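Local coordinates for CPXV203 protein (Cowpox virus, PDB 4HKJ), which binds MHC class I in complex with beta-2-microglobulin and, as a viral immune-evasion protein, probably mediates its retrieval to the endoplasmic reticulum, at residues T33-V37 against T48-G52; K18-Q24 against T80-F86; L144-Y148 against T164-T168. The contacts are given in a common frame with arbitrary orientation. Numbering follows the deposited sequence.

Contact 1 (T33-V37 against T48-G52); sequences TDCSV and TEGNG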
loop_
_atom_site.group_PDB
_atom_site.type_symbol
_atom_site.label_atom_id
_atom_site.label_comp_id
_atom_site.label_asym_id
_atom_site.label_seq_id
_atom_site.Cartn_x
_atom_site.Cartn_y
_atom_site.Cartn_z
ATOM N N THR D 33 -13.871 -7.382 -19.536
ATOM C CA THR D 33 -14.076 -8.434 -20.526
ATOM C C THR D 33 -13.429 -9.751 -20.112
ATOM O O THR D 33 -12.710 -9.821 -19.115
ATOM C CB THR D 33 -13.525 -8.023 -21.904
ATOM O OG1 THR D 33 -13.872 -9.016 -22.878
ATOM C CG2 THR D 33 -12.013 -7.878 -21.852
ATOM N N ASP D 34 -13.697 -10.795 -20.890
ATOM C CA ASP D 34 -13.049 -12.084 -20.698
ATOM C C ASP D 34 -11.579 -11.957 -21.065
ATOM O O ASP D 34 -11.194 -11.053 -21.805
ATOM C CB ASP D 34 -13.705 -13.152 -21.574
ATOM C CG ASP D 34 -15.175 -13.338 -21.265
ATOM O OD1 ASP D 34 -15.850 -12.339 -20.935
ATOM O OD2 ASP D 34 -15.659 -14.487 -21.352
ATOM N N CYS D 35 -10.757 -12.863 -20.549
ATOM C CA CYS D 35 -9.331 -12.834 -20.846
ATOM C C CYS D 35 -8.856 -14.116 -21.522
ATOM O O CYS D 35 -9.382 -15.201 -21.268
ATOM C CB CYS D 35 -8.516 -12.558 -19.579
ATOM S SG CYS D 35 -8.700 -13.793 -18.276
ATOM N N SER D 36 -7.860 -13.976 -22.387
ATOM C CA SER D 36 -7.280 -15.111 -23.089
ATOM C C SER D 36 -5.829 -15.305 -22.669
ATOM O O SER D 36 -5.214 -14.398 -22.113
ATOM C CB SER D 36 -7.368 -14.902 -24.600
ATOM O OG SER D 36 -8.718 -14.836 -25.026
ATOM N N VAL D 37 -5.290 -16.493 -22.925
ATOM C CA VAL D 37 -3.891 -16.777 -22.620
ATOM C C VAL D 37 -3.327 -17.832 -23.571
ATOM O O VAL D 37 -3.933 -18.882 -23.783
ATOM C CB VAL D 37 -3.694 -17.211 -21.147
ATOM C CG1 VAL D 37 -4.621 -18.367 -20.790
ATOM C CG2 VAL D 37 -2.239 -17.579 -20.883
ATOM N N THR D 48 -1.252 -12.644 -22.897
ATOM C CA THR D 48 -2.632 -12.570 -22.426
ATOM C C THR D 48 -3.371 -11.325 -22.909
ATOM O O THR D 48 -2.883 -10.206 -22.771
ATOM C CB THR D 48 -2.719 -12.673 -20.884
ATOM O OG1 THR D 48 -4.079 -12.489 -20.468
ATOM C CG2 THR D 48 -1.842 -11.625 -20.219
ATOM N N GLU D 49 -4.551 -11.534 -23.484
ATOM C CA GLU D 49 -5.393 -10.432 -23.936
ATOM C C GLU D 49 -6.593 -10.269 -23.010
ATOM O O GLU D 49 -7.243 -11.250 -22.652
ATOM C CB GLU D 49 -5.880 -10.668 -25.368
ATOM C CG GLU D 49 -4.775 -10.851 -26.397
ATOM C CD GLU D 49 -4.337 -12.298 -26.540
ATOM O OE1 GLU D 49 -4.824 -13.148 -25.765
ATOM O OE2 GLU D 49 -3.510 -12.584 -27.431
ATOM N N GLY D 50 -6.883 -9.033 -22.620
ATOM C CA GLY D 50 -8.024 -8.763 -21.766
ATOM C C GLY D 50 -7.951 -7.447 -21.018
ATOM O O GLY D 50 -6.867 -6.957 -20.700
ATOM N N ASN D 51 -9.123 -6.879 -20.739
ATOM C CA ASN D 51 -9.254 -5.632 -19.985
ATOM C C ASN D 51 -8.557 -4.434 -20.626
ATOM O O ASN D 51 -8.021 -3.572 -19.932
ATOM C CB ASN D 51 -8.800 -5.819 -18.532
ATOM C CG ASN D 51 -9.617 -6.865 -17.797
ATOM O OD1 ASN D 51 -10.251 -7.722 -18.414
ATOM N ND2 ASN D 51 -9.605 -6.800 -16.472
ATOM N N GLY D 52 -8.575 -4.385 -21.956
ATOM C CA GLY D 52 -8.024 -3.256 -22.684
ATOM C C GLY D 52 -6.525 -3.332 -22.889
ATOM O O GLY D 52 -5.935 -2.464 -23.531
#
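Thr33 lays its methyl over the turn that leaves strand 45-50: CG2 lies 3.3 Å from Asn51 N and 4.1 Å from Gly50 CA. From here the two segments run almost exactly antiparallel, Cys35 lying beside Gly50, Ser36 beside Glu49 and Val37 beside Thr48. The firm bond is Ser36 N to Glu49 O, 2.8 Å and nearly straight; the return bond from Glu49 N to Ser36 O is weak at 3.2 Å. Ser36 O also has Thr48 OG1 at 2.8 Å, but that hydroxyl can turn instead to Gln74. Cys35 CA adds a CA-H...O contact of 3.2 Å to Glu49 O. Gly50 is nearly fully extended with positive phi, where a CB would jam against the carbonyl O of Glu49 and also clash with Cys35 CB; Cys35 CA and Gly50 CA are 4.4 Å apart. Beside it the Glu49 side chain folds back until OE1 is 3.3 Å from Ser36 CB, while Ser36 OG is hydrogen-bonded to Thr187 O. This is the open end of a beta hairpin, loosely paired, in the mixed sheet. Strand 45-50 pairs onward with strand 53-59; on the other segment the backbone of Cys35 and Val37 is hydrogen-bonded to Thr185, Cys35 is tied by a disulfide to Cys184, and Asn51 touches Gln74 and His76 of strand 71-77.

Contact 2 (K18-Q24 against T80-F86); sequences KIGMCIQ and THSYIEF
Two extended strands, 18-24 and 81-86, pair antiparallel, their axes 4.7 Å apart at closest and their directions 160° apart. Ile19-Phe86, Met21-Ile84 and Ile23-Ser82 are hydrogen-bonded pairs, alternating with the non-hydrogen-bonded Gly20-Glu85, Cys22-Tyr83 and Gln24-His81. Each hydrogen-bonded pair is bonded both ways (Ile19 N to Phe86 O 2.8 Å, Phe86 N to Ile19 O 2.9 Å), but Met21 N to Ile84 O, 3.0 Å, is weak. One face carries Ile19, Ile23, Ser82, Ile84 and Phe86, all chi1 m, and Met21 (selenomethionine, chi1 t); Ile23 CD1 lies 4.2 Å from Ile84 CD1. On the other, Tyr83 (chi1 t) sets OH 3.5 Å from Gly20 CA, where a CB would clash. Lys18 NZ makes a long salt bridge, 3.7 Å, to Glu85 OE2. Cys22 is disulfide-bonded to Cys169, while Thr80 OG1 hydrogen-bonds an acidic side chain of the H-2 class I chain, against which His81 also packs. The ladder lies mid-sheet between strands 141-152 and 71-77, its largely apolar face against strand 53-59.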
loop_
_atom_site.group_PDB
_atom_site.type_symbol
_atom_site.label_atom_id
_atom_site.label_comp_id
_atom_site.label_asym_id
_atom_site.label_seq_id
_atom_site.Cartn_x
_atom_site.Cartn_y
_atom_site.Cartn_z
ATOM N N LYS D 18 2.660 -16.452 -6.643
ATOM C CA LYS D 18 1.583 -15.556 -7.040
ATOM C C LYS D 18 2.127 -14.173 -7.366
ATOM O O LYS D 18 2.746 -13.525 -6.522
ATOM C CB LYS D 18 0.530 -15.444 -5.940
ATOM C CG LYS D 18 -0.565 -14.434 -6.249
ATOM C CD LYS D 18 -1.554 -14.309 -5.103
ATOM C CE LYS D 18 -2.269 -15.623 -4.843
ATOM N NZ LYS D 18 -3.251 -15.499 -3.732
ATOM N N ILE D 19 1.898 -13.727 -8.596
ATOM C CA ILE D 19 2.276 -12.380 -9.002
ATOM C C ILE D 19 1.032 -11.552 -9.303
ATOM O O ILE D 19 0.296 -11.842 -10.247
ATOM C CB ILE D 19 3.189 -12.392 -10.241
ATOM C CG1 ILE D 19 4.457 -13.200 -9.967
ATOM C CG2 ILE D 19 3.543 -10.972 -10.651
ATOM C CD1 ILE D 19 5.450 -13.191 -11.112
ATOM N N GLY D 20 0.799 -10.525 -8.493
ATOM C CA GLY D 20 -0.318 -9.626 -8.704
ATOM C C GLY D 20 0.138 -8.345 -9.373
ATOM O O GLY D 20 1.249 -7.875 -9.132
HETATM N N MSE D 21 -0.717 -7.780 -10.221
HETATM C CA MSE D 21 -0.379 -6.555 -10.938
HETATM C C MSE D 21 -1.619 -5.716 -11.225
HETATM O O MSE D 21 -2.525 -6.155 -11.932
HETATM C CB MSE D 21 0.351 -6.885 -12.240
HETATM C CG MSE D 21 0.739 -5.668 -13.060
HETATM SE SE MSE D 21 1.836 -6.120 -14.608
HETATM C CE MSE D 21 3.292 -7.030 -13.682
ATOM N N CYS D 22 -1.656 -4.510 -10.666
ATOM C CA CYS D 22 -2.787 -3.611 -10.861
ATOM C C CYS D 22 -2.447 -2.523 -11.874
ATOM O O CYS D 22 -1.494 -1.766 -11.691
ATOM C CB CYS D 22 -3.212 -2.980 -9.531
ATOM S SG CYS D 22 -4.702 -1.951 -9.628
ATOM N N ILE D 23 -3.231 -2.455 -12.944
ATOM C CA ILE D 23 -3.015 -1.465 -13.991
ATOM C C ILE D 23 -4.172 -0.472 -14.034
ATOM O O ILE D 23 -5.331 -0.864 -14.172
ATOM C CB ILE D 23 -2.881 -2.131 -15.375
ATOM C CG1 ILE D 23 -1.985 -3.368 -15.294
ATOM C CG2 ILE D 23 -2.342 -1.139 -16.391
ATOM C CD1 ILE D 23 -1.894 -4.142 -16.592
ATOM N N GLN D 24 -3.855 0.813 -13.911
ATOM C CA GLN D 24 -4.874 1.855 -13.974
ATOM C C GLN D 24 -4.820 2.598 -15.306
ATOM O O GLN D 24 -3.755 3.036 -15.742
ATOM C CB GLN D 24 -4.726 2.837 -12.808
ATOM C CG GLN D 24 -5.799 3.917 -12.765
ATOM C CD GLN D 24 -5.669 4.829 -11.562
ATOM O OE1 GLN D 24 -4.564 5.194 -11.159
ATOM N NE2 GLN D 24 -6.803 5.201 -10.977
ATOM N N THR D 80 -11.349 2.153 -14.647
ATOM C CA THR D 80 -9.918 2.408 -14.804
ATOM C C THR D 80 -9.035 1.237 -14.370
ATOM O O THR D 80 -7.983 0.992 -14.961
ATOM C CB THR D 80 -9.479 3.672 -14.034
ATOM O OG1 THR D 80 -9.906 3.576 -12.669
ATOM C CG2 THR D 80 -10.080 4.919 -14.663
ATOM N N HIS D 81 -9.464 0.516 -13.339
ATOM C CA HIS D 81 -8.637 -0.536 -12.753
ATOM C C HIS D 81 -8.740 -1.874 -13.484
ATOM O O HIS D 81 -9.836 -2.355 -13.778
ATOM C CB HIS D 81 -8.982 -0.722 -11.273
ATOM C CG HIS D 81 -8.857 0.528 -10.460
ATOM N ND1 HIS D 81 -7.644 1.021 -10.033
ATOM C CD2 HIS D 81 -9.797 1.383 -9.991
ATOM C CE1 HIS D 81 -7.839 2.127 -9.338
ATOM N NE2 HIS D 81 -9.137 2.369 -9.298
ATOM N N SER D 82 -7.584 -2.470 -13.766
ATOM C CA SER D 82 -7.513 -3.797 -14.364
ATOM C C SER D 82 -6.448 -4.627 -13.651
ATOM O O SER D 82 -5.281 -4.240 -13.604
ATOM C CB SER D 82 -7.196 -3.701 -15.855
ATOM O OG SER D 82 -8.184 -2.950 -16.537
ATOM N N TYR D 83 -6.856 -5.766 -13.100
ATOM C CA TYR D 83 -5.961 -6.595 -12.295
ATOM C C TYR D 83 -5.641 -7.930 -12.965
ATOM O O TYR D 83 -6.512 -8.560 -13.566
ATOM C CB TYR D 83 -6.568 -6.828 -10.908
ATOM C CG TYR D 83 -5.766 -7.758 -10.026
ATOM C CD1 TYR D 83 -4.615 -7.320 -9.388
ATOM C CD2 TYR D 83 -6.165 -9.071 -9.825
ATOM C CE1 TYR D 83 -3.879 -8.166 -8.580
ATOM C CE2 TYR D 83 -5.436 -9.925 -9.019
ATOM C CZ TYR D 83 -4.294 -9.467 -8.400
ATOM O OH TYR D 83 -3.568 -10.316 -7.597
ATOM N N ILE D 84 -4.385 -8.356 -12.855
ATOM C CA ILE D 84 -3.940 -9.624 -13.428
ATOM C C ILE D 84 -3.190 -10.446 -12.383
ATOM O O ILE D 84 -2.361 -9.914 -11.647
ATOM C CB ILE D 84 -3.019 -9.403 -14.646
ATOM C CG1 ILE D 84 -3.691 -8.483 -15.669
ATOM C CG2 ILE D 84 -2.647 -10.731 -15.289
ATOM C CD1 ILE D 84 -2.856 -8.228 -16.906
ATOM N N GLU D 85 -3.483 -11.742 -12.320
ATOM C CA GLU D 85 -2.838 -12.618 -11.346
ATOM C C GLU D 85 -2.181 -13.830 -11.999
ATOM O O GLU D 85 -2.863 -14.712 -12.521
ATOM C CB GLU D 85 -3.843 -13.084 -10.290
ATOM C CG GLU D 85 -3.236 -13.953 -9.201
ATOM C CD GLU D 85 -4.282 -14.535 -8.272
ATOM O OE1 GLU D 85 -5.136 -15.312 -8.750
ATOM O OE2 GLU D 85 -4.257 -14.213 -7.066
ATOM N N PHE D 86 -0.854 -13.869 -11.960
ATOM C CA PHE D 86 -0.104 -15.015 -12.460
ATOM C C PHE D 86 0.155 -15.991 -11.316
ATOM O O PHE D 86 0.647 -15.598 -10.258
ATOM C CB PHE D 86 1.213 -14.558 -13.088
ATOM C CG PHE D 86 1.039 -13.593 -14.227
ATOM C CD1 PHE D 86 0.802 -14.054 -15.513
ATOM C CD2 PHE D 86 1.113 -12.226 -14.014
ATOM C CE1 PHE D 86 0.642 -13.168 -16.564
ATOM C CE2 PHE D 86 0.955 -11.336 -15.061
ATOM C CZ PHE D 86 0.719 -11.809 -16.337
#

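Contact 3 (L144-Y148 against T164-T168); sequences LGVNY and TDTLT
No hydrogen bond joins the two segments, although Asn147 faces a loop of threonines and an aspartate. An Asx turn at Asp165-Leu167 and an inverse gamma turn centred on Leu167 (Thr168 N to Thr166 O, 2.7 Å) shape the irregular segment 164-168, which lies over strand 144-148, an edge strand of the antiparallel sheet. The nearest CA pair, Asn147 and Asp165, is 6.7 Å apart. Asn147 (chi1 -142°, between wells) points toward the loop, its OD1 3.5 Å from Thr164 O and 3.8 Å from Asp165 OD1: oxygen meets oxygen, proximity without a bond. Leu167, also off-rotamer with chi1 -99°, points toward the strand, its CD2 3.6 Å from Gly145 O and 3.8 Å from Asn147 N. Val146 and Tyr148 point away from the loop. Asp165 is held by a salt bridge to Arg177, and Thr166 OG1 is hydrogen-bonded to an acidic side chain of beta-2-microglobulin, so the loop reaches the MHC class I complex. The Asx turn is closed by Leu167 N donating to Asp165 OD1 at 3.2 Å.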
loop_
_atom_site.group_PDB
_atom_site.type_symbol
_atom_site.label_atom_id
_atom_site.label_comp_id
_atom_site.label_asym_id
_atom_site.label_seq_id
_atom_site.Cartn_x
_atom_site.Cartn_y
_atom_site.Cartn_z
ATOM N N LEU D 144 0.903 1.660 -12.210
ATOM C CA LEU D 144 1.091 0.213 -12.187
ATOM C C LEU D 144 1.728 -0.242 -10.876
ATOM O O LEU D 144 2.800 0.232 -10.499
ATOM C CB LEU D 144 1.945 -0.238 -13.376
ATOM C CG LEU D 144 2.120 -1.739 -13.612
ATOM C CD1 LEU D 144 2.048 -2.050 -15.097
ATOM C CD2 LEU D 144 3.435 -2.240 -13.036
ATOM N N GLY D 145 1.061 -1.163 -10.189
ATOM C CA GLY D 145 1.582 -1.728 -8.958
ATOM C C GLY D 145 1.778 -3.224 -9.092
ATOM O O GLY D 145 1.033 -3.892 -9.805
ATOM N N VAL D 146 2.792 -3.751 -8.411
ATOM C CA VAL D 146 3.103 -5.177 -8.486
ATOM C C VAL D 146 3.267 -5.794 -7.102
ATOM O O VAL D 146 4.097 -5.350 -6.310
ATOM C CB VAL D 146 4.384 -5.440 -9.290
ATOM C CG1 VAL D 146 4.741 -6.919 -9.263
ATOM C CG2 VAL D 146 4.230 -4.952 -10.718
ATOM N N ASN D 147 2.477 -6.825 -6.817
ATOM C CA ASN D 147 2.641 -7.571 -5.579
ATOM C C ASN D 147 3.257 -8.935 -5.860
ATOM O O ASN D 147 2.964 -9.561 -6.878
ATOM C CB ASN D 147 1.311 -7.712 -4.842
ATOM C CG ASN D 147 1.468 -7.588 -3.338
ATOM O OD1 ASN D 147 1.421 -6.487 -2.786
ATOM N ND2 ASN D 147 1.659 -8.717 -2.667
ATOM N N TYR D 148 4.117 -9.385 -4.955
ATOM C CA TYR D 148 4.901 -10.594 -5.177
ATOM C C TYR D 148 4.901 -11.502 -3.949
ATOM O O TYR D 148 5.088 -11.044 -2.821
ATOM C CB TYR D 148 6.327 -10.215 -5.596
ATOM C CG TYR D 148 7.409 -11.190 -5.185
ATOM C CD1 TYR D 148 7.509 -12.442 -5.776
ATOM C CD2 TYR D 148 8.352 -10.839 -4.228
ATOM C CE1 TYR D 148 8.505 -13.327 -5.409
ATOM C CE2 TYR D 148 9.353 -11.714 -3.856
ATOM C CZ TYR D 148 9.424 -12.958 -4.448
ATOM O OH TYR D 148 10.417 -13.836 -4.083
ATOM N N THR D 164 0.645 -8.401 3.661
ATOM C CA THR D 164 1.477 -7.540 2.829
ATOM C C THR D 164 0.810 -7.170 1.507
ATOM O O THR D 164 1.361 -6.400 0.719
ATOM C CB THR D 164 2.840 -8.195 2.534
ATOM O OG1 THR D 164 2.641 -9.427 1.828
ATOM C CG2 THR D 164 3.586 -8.474 3.828
ATOM N N ASP D 165 -0.376 -7.718 1.262
ATOM C CA ASP D 165 -1.100 -7.429 0.029
ATOM C C ASP D 165 -2.068 -6.272 0.239
ATOM O O ASP D 165 -2.956 -6.339 1.091
ATOM C CB ASP D 165 -1.853 -8.668 -0.462
ATOM C CG ASP D 165 -2.206 -8.590 -1.937
ATOM O OD1 ASP D 165 -2.265 -7.468 -2.486
ATOM O OD2 ASP D 165 -2.428 -9.655 -2.553
ATOM N N THR D 166 -1.890 -5.210 -0.541
ATOM C CA THR D 166 -2.743 -4.032 -0.442
ATOM C C THR D 166 -3.254 -3.593 -1.812
ATOM O O THR D 166 -3.905 -2.554 -1.937
ATOM C CB THR D 166 -2.007 -2.853 0.223
ATOM O OG1 THR D 166 -0.769 -2.614 -0.459
ATOM C CG2 THR D 166 -1.722 -3.157 1.687
ATOM N N LEU D 167 -2.957 -4.386 -2.836
ATOM C CA LEU D 167 -3.411 -4.094 -4.191
ATOM C C LEU D 167 -4.901 -4.381 -4.355
ATOM O O LEU D 167 -5.285 -5.332 -5.037
ATOM C CB LEU D 167 -2.606 -4.894 -5.218
ATOM C CG LEU D 167 -1.452 -4.178 -5.928
ATOM C CD1 LEU D 167 -0.366 -3.763 -4.947
ATOM C CD2 LEU D 167 -0.879 -5.053 -7.032
ATOM N N THR D 168 -5.730 -3.553 -3.726
ATOM C CA THR D 168 -7.180 -3.689 -3.815
ATOM C C THR D 168 -7.639 -3.550 -5.263
ATOM O O THR D 168 -8.553 -4.246 -5.706
ATOM C CB THR D 168 -7.892 -2.633 -2.953
ATOM O OG1 THR D 168 -7.544 -1.320 -3.410
ATOM C CG2 THR D 168 -7.488 -2.778 -1.495
#

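Contact 2 is buried, near the centre of the chain; contact 1 is partly buried at a sheet edge, and contact 3 lies at the surface. Contacts 2 and 3 share the antiparallel sheet, their centres 8 Å apart: strands 15-25 and 141-152 are neighbours, with Gly20 O 2.8 Å from Asn147 N and Cys22 N 2.9 Å from Gly145 O. Contact 1 belongs to the other sheet but touches contact 2 through Asn51 and Ser82, and is nested in the chain loop that contact 2 closes. Regular backbone bonding in contact 2 loosens in contact 1 and is absent in contact 3. Contacts 2 and 3 also reach partner chains, H-2 class I and beta-2-microglobulin respectively.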